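Local atomic coordinates of probable AP endonuclease (African swine fever virus, PDB entry 6KI3), a protein that probably cleaves DNA on the 5' side of abasic sites during repair, using three zinc ions, and trims mismatched 3' ends. Residues 47-52 against 112-117; 57-62 against 106-111; 97-102 against 134-139. All coordinates share one frame; numbering follows the deposited sequence.

Contact 1. Residues 47-52 against 112-117. With nucleotides of chain C.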
loop_
_atom_site.group_PDB
_atom_site.type_symbol
_atom_site.label_atom_id
_atom_site.label_comp_id
_atom_site.label_asym_id
_atom_site.label_seq_id
_atom_site.Cartn_x
_atom_site.Cartn_y
_atom_site.Cartn_z
ATOM N N ALA A 47 1.369 6.971 -6.236
ATOM C CA ALA A 47 2.736 6.758 -5.776
ATOM C C ALA A 47 2.703 6.557 -4.268
ATOM O O ALA A 47 1.726 6.907 -3.601
ATOM C CB ALA A 47 3.651 7.931 -6.143
ATOM N N GLN A 48 3.740 5.945 -3.745
ATOM C CA GLN A 48 3.930 5.728 -2.325
ATOM C C GLN A 48 5.335 6.165 -1.857
ATOM O O GLN A 48 6.300 5.876 -2.483
ATOM C CB GLN A 48 3.640 4.291 -1.944
ATOM C CG GLN A 48 3.789 4.005 -0.471
ATOM C CD GLN A 48 3.403 2.588 -0.099
ATOM O OE1 GLN A 48 2.260 2.287 0.073
ATOM N NE2 GLN A 48 4.365 1.743 0.019
ATOM N N VAL A 49 5.419 6.860 -0.745
ATOM C CA VAL A 49 6.690 7.355 -0.232
ATOM C C VAL A 49 6.722 7.199 1.282
ATOM O O VAL A 49 5.691 7.060 1.942
ATOM C CB VAL A 49 6.939 8.834 -0.607
ATOM C CG1 VAL A 49 7.174 8.983 -2.102
ATOM C CG2 VAL A 49 5.770 9.700 -0.155
ATOM N N PHE A 50 7.937 7.219 1.826
ATOM C CA PHE A 50 8.163 7.367 3.258
ATOM C C PHE A 50 8.462 8.833 3.543
ATOM O O PHE A 50 9.446 9.377 3.030
ATOM C CB PHE A 50 9.329 6.501 3.741
ATOM C CG PHE A 50 9.033 5.030 3.784
ATOM C CD1 PHE A 50 8.165 4.510 4.730
ATOM C CD2 PHE A 50 9.653 4.161 2.902
ATOM C CE1 PHE A 50 7.900 3.153 4.778
ATOM C CE2 PHE A 50 9.395 2.805 2.946
ATOM C CZ PHE A 50 8.517 2.300 3.885
ATOM N N ILE A 51 7.614 9.477 4.350
ATOM C CA ILE A 51 7.949 10.806 4.854
ATOM C C ILE A 51 8.688 10.734 6.181
ATOM O O ILE A 51 9.191 11.764 6.657
ATOM C CB ILE A 51 6.698 11.694 5.008
ATOM C CG1 ILE A 51 5.781 11.147 6.104
ATOM C CG2 ILE A 51 5.958 11.805 3.684
ATOM C CD1 ILE A 51 4.521 11.961 6.303
ATOM N N ALA A 52 8.779 9.552 6.786
ATOM C CA ALA A 52 9.496 9.364 8.036
ATOM C C ALA A 52 10.029 7.941 8.084
ATOM O O ALA A 52 9.505 7.037 7.429
ATOM C CB ALA A 52 8.601 9.648 9.249
ATOM N N VAL A 112 0.859 18.461 2.925
ATOM C CA VAL A 112 1.438 18.252 1.605
ATOM C C VAL A 112 0.458 17.580 0.652
ATOM O O VAL A 112 0.824 17.257 -0.483
ATOM C CB VAL A 112 2.748 17.454 1.693
ATOM C CG1 VAL A 112 3.725 18.152 2.619
ATOM C CG2 VAL A 112 2.475 16.040 2.175
ATOM N N GLY A 113 -0.782 17.357 1.081
ATOM C CA GLY A 113 -1.777 16.776 0.204
ATOM C C GLY A 113 -1.663 15.285 -0.008
ATOM O O GLY A 113 -2.175 14.774 -1.008
ATOM N N ILE A 114 -1.003 14.570 0.898
ATOM C CA ILE A 114 -0.939 13.115 0.821
ATOM C C ILE A 114 -2.247 12.539 1.346
ATOM O O ILE A 114 -2.753 12.965 2.392
ATOM C CB ILE A 114 0.275 12.582 1.599
ATOM C CG1 ILE A 114 1.555 12.821 0.794
ATOM C CG2 ILE A 114 0.111 11.104 1.921
ATOM C CD1 ILE A 114 2.816 12.389 1.504
ATOM N N LYS A 115 -2.799 11.567 0.618
ATOM C CA LYS A 115 -4.156 11.101 0.875
ATOM C C LYS A 115 -4.271 10.190 2.090
ATOM O O LYS A 115 -5.355 10.107 2.678
ATOM C CB LYS A 115 -4.698 10.372 -0.356
ATOM C CG LYS A 115 -4.553 11.150 -1.654
ATOM C CD LYS A 115 -5.516 12.327 -1.716
ATOM C CE LYS A 115 -5.433 13.028 -3.064
ATOM N NZ LYS A 115 -6.442 14.114 -3.204
ATOM N N GLY A 116 -3.204 9.502 2.483
ATOM C CA GLY A 116 -3.348 8.574 3.588
ATOM C C GLY A 116 -2.015 8.139 4.154
ATOM O O GLY A 116 -0.947 8.508 3.658
ATOM N N LEU A 117 -2.101 7.335 5.214
ATOM C CA LEU A 117 -0.939 6.778 5.892
ATOM C C LEU A 117 -1.175 5.296 6.144
ATOM O O LEU A 117 -2.184 4.920 6.750
ATOM C CB LEU A 117 -0.663 7.500 7.216
ATOM C CG LEU A 117 0.629 7.118 7.941
ATOM C CD1 LEU A 117 1.845 7.655 7.199
ATOM C CD2 LEU A 117 0.611 7.615 9.379
ATOM O "O5'" 3DR C 1 6.602 -3.433 2.009
ATOM P P 3DR C 1 5.658 -4.242 3.030
ATOM O OP1 3DR C 1 5.313 -3.221 4.087
ATOM O OP2 3DR C 1 4.499 -4.670 2.166
ATOM O OP3 3DR C 1 6.528 -5.369 3.531
ATOM C "C2'" 3DR C 1 8.753 0.180 0.677
ATOM C "C5'" 3DR C 1 7.592 -2.521 2.478
ATOM C "C4'" 3DR C 1 8.478 -2.134 1.302
ATOM O "O4'" 3DR C 1 7.654 -1.859 0.168
ATOM C "C1'" 3DR C 1 7.939 -0.567 -0.370
ATOM C "C3'" 3DR C 1 9.305 -0.894 1.591
ATOM O "O3'" 3DR C 1 10.664 -1.147 1.229
#

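Contact 2. Residues 57-62 against 106-111. With nucleotides of chain C.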
loop_
_atom_site.group_PDB
_atom_site.type_symbol
_atom_site.label_atom_id
_atom_site.label_comp_id
_atom_site.label_asym_id
_atom_site.label_seq_id
_atom_site.Cartn_x
_atom_site.Cartn_y
_atom_site.Cartn_z
ATOM N N ALA A 57 12.237 6.781 14.432
ATOM C CA ALA A 57 11.191 7.755 14.734
ATOM C C ALA A 57 11.684 9.178 14.455
ATOM O O ALA A 57 11.823 10.016 15.346
ATOM C CB ALA A 57 10.728 7.600 16.177
ATOM N N VAL A 58 11.941 9.443 13.176
ATOM C CA VAL A 58 12.401 10.751 12.723
ATOM C C VAL A 58 11.681 11.102 11.429
ATOM O O VAL A 58 11.566 10.266 10.528
ATOM C CB VAL A 58 13.929 10.787 12.514
ATOM C CG1 VAL A 58 14.643 10.960 13.845
ATOM C CG2 VAL A 58 14.401 9.522 11.814
ATOM N N ILE A 59 11.192 12.338 11.344
ATOM C CA ILE A 59 10.616 12.837 10.101
ATOM C C ILE A 59 11.736 13.084 9.100
ATOM O O ILE A 59 12.752 13.713 9.424
ATOM C CB ILE A 59 9.808 14.117 10.360
ATOM C CG1 ILE A 59 8.713 13.860 11.399
ATOM C CG2 ILE A 59 9.213 14.646 9.065
ATOM C CD1 ILE A 59 7.709 12.807 10.983
ATOM N N ASN A 60 11.559 12.586 7.876
ATOM C CA ASN A 60 12.566 12.767 6.836
ATOM C C ASN A 60 12.314 14.011 5.994
ATOM O O ASN A 60 13.264 14.705 5.616
ATOM C CB ASN A 60 12.617 11.539 5.922
ATOM C CG ASN A 60 12.902 10.257 6.675
ATOM O OD1 ASN A 60 12.291 9.221 6.411
ATOM N ND2 ASN A 60 13.831 10.319 7.621
ATOM N N ILE A 61 11.049 14.306 5.695
ATOM C CA ILE A 61 10.724 15.377 4.762
ATOM C C ILE A 61 11.008 16.732 5.400
ATOM O O ILE A 61 10.753 16.950 6.593
ATOM C CB ILE A 61 9.260 15.254 4.302
ATOM C CG1 ILE A 61 8.953 16.257 3.190
ATOM C CG2 ILE A 61 8.303 15.418 5.476
ATOM C CD1 ILE A 61 7.647 15.983 2.477
ATOM N N GLN A 62 11.550 17.647 4.603
ATOM C CA GLN A 62 11.941 18.971 5.068
ATOM C C GLN A 62 10.999 20.037 4.508
ATOM O O GLN A 62 10.133 19.763 3.674
ATOM C CB GLN A 62 13.399 19.262 4.688
ATOM C CG GLN A 62 14.333 18.070 4.891
ATOM C CD GLN A 62 15.669 18.459 5.496
ATOM O OE1 GLN A 62 15.850 18.411 6.722
ATOM N NE2 GLN A 62 16.614 18.849 4.642
ATOM N N LEU A 106 0.427 12.191 10.308
ATOM C CA LEU A 106 -0.908 12.495 9.803
ATOM C C LEU A 106 -1.079 13.988 9.558
ATOM O O LEU A 106 -1.669 14.395 8.550
ATOM C CB LEU A 106 -1.966 11.985 10.782
ATOM C CG LEU A 106 -2.046 10.467 10.951
ATOM C CD1 LEU A 106 -2.994 10.107 12.080
ATOM C CD2 LEU A 106 -2.484 9.806 9.653
ATOM N N LEU A 107 -0.563 14.822 10.465
ATOM C CA LEU A 107 -0.613 16.263 10.250
ATOM C C LEU A 107 0.229 16.665 9.045
ATOM O O LEU A 107 -0.179 17.519 8.249
ATOM C CB LEU A 107 -0.141 16.998 11.505
ATOM N N ILE A 108 1.405 16.052 8.891
ATOM C CA ILE A 108 2.271 16.361 7.755
ATOM C C ILE A 108 1.608 15.941 6.449
ATOM O O ILE A 108 1.731 16.627 5.425
ATOM C CB ILE A 108 3.647 15.690 7.938
ATOM C CG1 ILE A 108 4.407 16.335 9.098
ATOM C CG2 ILE A 108 4.468 15.773 6.660
ATOM C CD1 ILE A 108 5.666 15.592 9.488
ATOM N N CYS A 109 0.886 14.817 6.463
ATOM C CA CYS A 109 0.229 14.342 5.248
ATOM C C CYS A 109 -0.777 15.359 4.724
ATOM O O CYS A 109 -0.861 15.593 3.513
ATOM C CB CYS A 109 -0.452 12.999 5.506
ATOM S SG CYS A 109 0.684 11.608 5.697
ATOM N N LYS A 110 -1.552 15.977 5.621
ATOM C CA LYS A 110 -2.527 16.968 5.180
ATOM C C LYS A 110 -1.851 18.242 4.689
ATOM O O LYS A 110 -2.383 18.924 3.806
ATOM C CB LYS A 110 -3.507 17.293 6.308
ATOM C CG LYS A 110 -4.703 18.122 5.857
ATOM C CD LYS A 110 -4.922 19.334 6.750
ATOM C CE LYS A 110 -5.530 18.939 8.085
ATOM N NZ LYS A 110 -5.636 20.097 9.016
ATOM N N GLU A 111 -0.682 18.576 5.241
ATOM C CA GLU A 111 0.024 19.778 4.807
ATOM C C GLU A 111 0.483 19.663 3.358
ATOM O O GLU A 111 0.497 20.659 2.626
ATOM C CB GLU A 111 1.218 20.047 5.723
ATOM C CG GLU A 111 0.908 20.945 6.908
ATOM P P DA C 4 16.613 11.102 4.050
ATOM O OP1 DA C 4 15.524 12.089 3.887
ATOM O OP2 DA C 4 17.532 10.833 2.921
ATOM O "O5'" DA C 4 17.491 11.532 5.310
ATOM C "C5'" DA C 4 16.900 11.530 6.600
ATOM C "C4'" DA C 4 17.960 11.512 7.685
ATOM O "O4'" DA C 4 18.664 10.244 7.664
ATOM C "C3'" DA C 4 19.020 12.600 7.570
ATOM O "O3'" DA C 4 19.293 13.123 8.857
ATOM C "C2'" DA C 4 20.226 11.866 6.978
ATOM C "C1'" DA C 4 20.053 10.454 7.527
ATOM N N9 DA C 4 20.579 9.414 6.645
ATOM C C8 DA C 4 20.363 9.289 5.301
ATOM N N7 DA C 4 20.955 8.249 4.763
ATOM C C5 DA C 4 21.599 7.645 5.829
ATOM C C6 DA C 4 22.405 6.491 5.921
ATOM N N6 DA C 4 22.703 5.715 4.873
ATOM N N1 DA C 4 22.892 6.165 7.136
ATOM C C2 DA C 4 22.591 6.944 8.183
ATOM N N3 DA C 4 21.846 8.048 8.219
ATOM C C4 DA C 4 21.377 8.347 6.998
ATOM P P DG C 3 13.830 5.662 1.099
ATOM O OP1 DG C 3 12.589 6.340 0.665
ATOM O OP2 DG C 3 14.817 5.223 0.087
ATOM O "O5'" DG C 3 14.567 6.611 2.146
ATOM C "C5'" DG C 3 13.956 6.867 3.400
ATOM C "C4'" DG C 3 14.916 7.572 4.336
ATOM O "O4'" DG C 3 15.809 6.602 4.948
ATOM C "C3'" DG C 3 15.812 8.619 3.677
ATOM O "O3'" DG C 3 15.933 9.732 4.542
ATOM C "C2'" DG C 3 17.141 7.880 3.523
ATOM C "C1'" DG C 3 17.145 7.015 4.769
ATOM N N9 DG C 3 17.982 5.825 4.655
ATOM C C8 DG C 3 18.148 5.035 3.543
ATOM N N7 DG C 3 18.957 4.031 3.737
ATOM C C5 DG C 3 19.350 4.161 5.063
ATOM C C6 DG C 3 20.222 3.361 5.839
ATOM O O6 DG C 3 20.840 2.344 5.495
ATOM N N1 DG C 3 20.346 3.846 7.140
ATOM C C2 DG C 3 19.709 4.962 7.627
ATOM N N2 DG C 3 19.951 5.274 8.909
ATOM N N3 DG C 3 18.889 5.720 6.911
ATOM C C4 DG C 3 18.757 5.261 5.642
#

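Contact 3. Residues 97-102 against 134-139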
loop_
_atom_site.group_PDB
_atom_site.type_symbol
_atom_site.label_atom_id
_atom_site.label_comp_id
_atom_site.label_asym_id
_atom_site.label_seq_id
_atom_site.Cartn_x
_atom_site.Cartn_y
_atom_site.Cartn_z
ATOM N N PHE A 97 5.092 7.420 23.125
ATOM C CA PHE A 97 5.979 8.036 22.145
ATOM C C PHE A 97 5.621 7.619 20.725
ATOM O O PHE A 97 5.892 8.362 19.775
ATOM C CB PHE A 97 7.430 7.667 22.449
ATOM N N VAL A 98 5.013 6.444 20.565
ATOM C CA VAL A 98 4.725 5.916 19.236
ATOM C C VAL A 98 3.503 6.594 18.633
ATOM O O VAL A 98 3.528 7.039 17.479
ATOM C CB VAL A 98 4.546 4.388 19.307
ATOM C CG1 VAL A 98 3.916 3.867 18.027
ATOM C CG2 VAL A 98 5.883 3.711 19.568
ATOM N N THR A 99 2.412 6.679 19.399
ATOM C CA THR A 99 1.184 7.268 18.874
ATOM C C THR A 99 1.364 8.752 18.577
ATOM O O THR A 99 0.822 9.264 17.590
ATOM C CB THR A 99 0.034 7.038 19.859
ATOM O OG1 THR A 99 -0.370 5.665 19.802
ATOM C CG2 THR A 99 -1.160 7.925 19.528
ATOM N N HIS A 100 2.139 9.455 19.406
ATOM C CA HIS A 100 2.392 10.867 19.145
ATOM C C HIS A 100 3.139 11.060 17.830
ATOM O O HIS A 100 2.891 12.029 17.104
ATOM C CB HIS A 100 3.174 11.488 20.300
ATOM C CG HIS A 100 3.575 12.907 20.052
ATOM N ND1 HIS A 100 4.805 13.251 19.535
ATOM C CD2 HIS A 100 2.904 14.070 20.235
ATOM C CE1 HIS A 100 4.876 14.563 19.413
ATOM N NE2 HIS A 100 3.737 15.085 19.833
ATOM N N PHE A 101 4.058 10.146 17.506
ATOM C CA PHE A 101 4.792 10.250 16.249
ATOM C C PHE A 101 3.869 10.056 15.052
ATOM O O PHE A 101 4.005 10.749 14.036
ATOM C CB PHE A 101 5.931 9.233 16.220
ATOM C CG PHE A 101 6.855 9.395 15.049
ATOM C CD1 PHE A 101 7.869 10.336 15.078
ATOM C CD2 PHE A 101 6.709 8.608 13.918
ATOM C CE1 PHE A 101 8.721 10.492 14.001
ATOM C CE2 PHE A 101 7.558 8.758 12.839
ATOM C CZ PHE A 101 8.566 9.701 12.882
ATOM N N ILE A 102 2.925 9.115 15.151
ATOM C CA ILE A 102 1.926 8.943 14.099
ATOM C C ILE A 102 1.102 10.211 13.936
ATOM O O ILE A 102 0.693 10.559 12.821
ATOM C CB ILE A 102 1.034 7.723 14.411
ATOM C CG1 ILE A 102 1.882 6.454 14.501
ATOM C CG2 ILE A 102 -0.057 7.563 13.359
ATOM C CD1 ILE A 102 1.091 5.229 14.886
ATOM N N LYS A 134 -7.956 4.119 18.764
ATOM C CA LYS A 134 -8.703 5.177 19.436
ATOM C C LYS A 134 -7.789 6.236 20.036
ATOM O O LYS A 134 -8.231 7.371 20.248
ATOM C CB LYS A 134 -9.597 4.581 20.525
ATOM N N LYS A 135 -6.526 5.900 20.305
ATOM C CA LYS A 135 -5.570 6.861 20.841
ATOM C C LYS A 135 -5.139 7.907 19.822
ATOM O O LYS A 135 -4.261 8.717 20.135
ATOM C CB LYS A 135 -4.325 6.138 21.363
ATOM C CG LYS A 135 -4.592 4.977 22.305
ATOM C CD LYS A 135 -3.278 4.400 22.818
ATOM C CE LYS A 135 -3.442 2.977 23.329
ATOM N NZ LYS A 135 -4.426 2.889 24.441
ATOM N N ILE A 136 -5.721 7.913 18.626
ATOM C CA ILE A 136 -5.281 8.773 17.534
ATOM C C ILE A 136 -6.415 9.723 17.179
ATOM O O ILE A 136 -7.521 9.280 16.842
ATOM C CB ILE A 136 -4.850 7.957 16.307
ATOM C CG1 ILE A 136 -3.655 7.064 16.650
ATOM C CG2 ILE A 136 -4.515 8.880 15.152
ATOM C CD1 ILE A 136 -3.183 6.201 15.499
ATOM N N LYS A 137 -6.140 11.020 17.250
ATOM C CA LYS A 137 -7.102 12.018 16.802
ATOM C C LYS A 137 -7.040 12.142 15.284
ATOM O O LYS A 137 -5.952 12.327 14.729
ATOM C CB LYS A 137 -6.821 13.370 17.452
ATOM N N PRO A 138 -8.169 12.040 14.587
ATOM C CA PRO A 138 -8.147 12.061 13.119
ATOM C C PRO A 138 -7.636 13.386 12.573
ATOM O O PRO A 138 -7.529 14.395 13.273
ATOM C CB PRO A 138 -9.614 11.829 12.736
ATOM C CG PRO A 138 -10.220 11.166 13.936
ATOM C CD PRO A 138 -9.513 11.756 15.117
ATOM N N VAL A 139 -7.308 13.364 11.282
ATOM C CA VAL A 139 -6.856 14.540 10.546
ATOM C C VAL A 139 -7.670 14.621 9.264
ATOM O O VAL A 139 -7.636 13.692 8.447
ATOM C CB VAL A 139 -5.352 14.486 10.232
ATOM C CG1 VAL A 139 -4.973 15.591 9.263
ATOM C CG2 VAL A 139 -4.539 14.600 11.513
#

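Contact 1. Residues 47-52 against 112-117
Val49 of strand 46-49 and Ile51 just beyond it meet Ile114 in the turn between helix 96-112 and strand 116-120; the two strands are not direct neighbours, because strand 79-83 lies between them and pairs in parallel with each. Contact between the two segments is therefore made by side chains alone. The terminal methyl of Ile114 does the touching. With CG1 anti to its carbonyl carbon (chi1 -76°) and the chain extended beyond it, Ile114 carries CD1 out to CG2 of Ile51, 3.9 Å away, and the two isoleucines pass alongside each other in opposite directions rather than meeting end on. The same CD1 also approaches CG2 of Val49, more loosely, at 4.3 Å. Ile51 has its longer branch in the position between backbone N and carbonyl carbon (chi1 66°), which leaves its short CG2 branch as the one that meets Ile114. All three side chains are buried, and Ile108 and Ile61 pack on Ile51 to continue the apolar layer. Phe50, between the two contact residues, turns the other way: its CE2 lies 3.5 Å from C2' of the abasic sugar 3DR1 of chain C, and its ring also meets those of Phe10 and His83, the latter a zinc ligand. Gln48 hydrogen-bonds the zinc ligands His223 and Glu276. Phe50 and Gln48 thus face the DNA and the zinc site, whereas Val49, Ile51 and Ile114 belong to the apolar layer between parallel strands and outer helices typical of the TIM barrel, whose active site lies at the C-terminal ends of the strands.

Contact 2. Residues 57-62 against 106-111
Ile108, on helix 96-112, reaches across to Ile59 and Ile61 in the loop that leads from strand 46-49 to helix 63-76. At their closest, the backbones of Ile61 and Ile108 are still 9.0 Å apart between CA atoms, a separation bridged by isoleucine branches. The denser part is formed with Ile59. Ile108 and Ile59 point at each other tip to tip, and CD1 of Ile108 comes to 3.7 Å from CG2 and 3.8 Å from CD1 of Ile59, so one methyl rests against both branch ends of its partner. The folded chain of Ile59 makes this possible: a bend at chi2 (-61°) brings its CD1 round to the methyl that CG2 already meets. The extended chain of Ile108 (chi2 171°) supplies the necessary reach. Ile61 makes the looser half, a single approach of CG2 to CG2 of Ile108 at 4.0 Å, with the side chains passing in opposite directions. Ile61 is nevertheless buried, since Lys66 and Leu69 of helix 63-76 also pack on it, whereas Ile59 and Ile108 remain partly exposed. Toward solvent the loop presents Val58 and Gln62, both exposed. Asn60, by contrast, is buried against the DNA backbone, its CB 3.6 Å from phosphate oxygen OP1 of DA4 of chain C. Backbone hydrogen bonds from Asn60 and Ile61 to Ile51 tie this part of the loop to the chain just beyond strand 46-49. Apolar packing on the helix and a phosphate contact elsewhere imply that methyl burial seats the loop on the helix, while Asn60 on another side packs against the DNA backbone.

Contact 3. Residues 97-102 against 134-139
Thr99 and Ile102, one turn apart on helix 96-112, present their CG2 methyls to Ile136 in the loop after helix 126-134. The isoleucine pair is set nearly perpendicular: Ile102 and Ile136 cross at about a right angle, and CG2 of Ile102 touches CD1 of Ile136 at 4.0 Å. Although the CB of Ile136 does not itself face the helix, its extended chain (chi2 179°) swings the terminal methyl inward to make this contact. Thr99 meets the same residue nearer its root, lying aslant so that its CG2 is 3.9 Å from CG1 of Ile136. That methyl is placed by the torsion of Thr99: CG2 stands anti to the backbone N, while OG1 lies beside the backbone N, anti to the carbonyl carbon (chi1 -74°). The methyl also abuts the loop backbone, at 3.3 Å from O of Lys135, and reaches CB of Lys135 at 4.1 Å. Beyond its CB, Lys135 leads away from the helix, and its NZ makes a long, weak ion pair with Glu131. Leu117 and Leu119 of strand 116-120 back Ile102, and Gln103 and Leu106 extend the packing on Ile136. The loop is thus applied to the helix by methyl groups, with the threonine contributing its carbon branch instead of its hydroxyl, and the charged end of the neighbouring lysine is kept outside this largely apolar seam.

Overall arrangement
The three contacts occupy one sector of the TIM barrel: contacts 2 and 3 both use helix 96-112, and contact 1 uses the turn that leads from it to strand 116-120. In chain order come 47-52, 57-62, 97-102, 106-111, 112-117 and 134-139: contact 2 is nested within contact 1, and contact 3 crosses both. The centres of contacts 1 and 2 lie about 8 Å apart, those of 2 and 3 about 13 Å, and those of 1 and 3 about 16 Å. Phe101 joins the group, packing against both Ala52 and the 57-58 backbone. Helix 96-112 is thus packed against the DNA-touching loop (57-62) and the loop after helix 126-134, and the turn after it returns to the barrel wall.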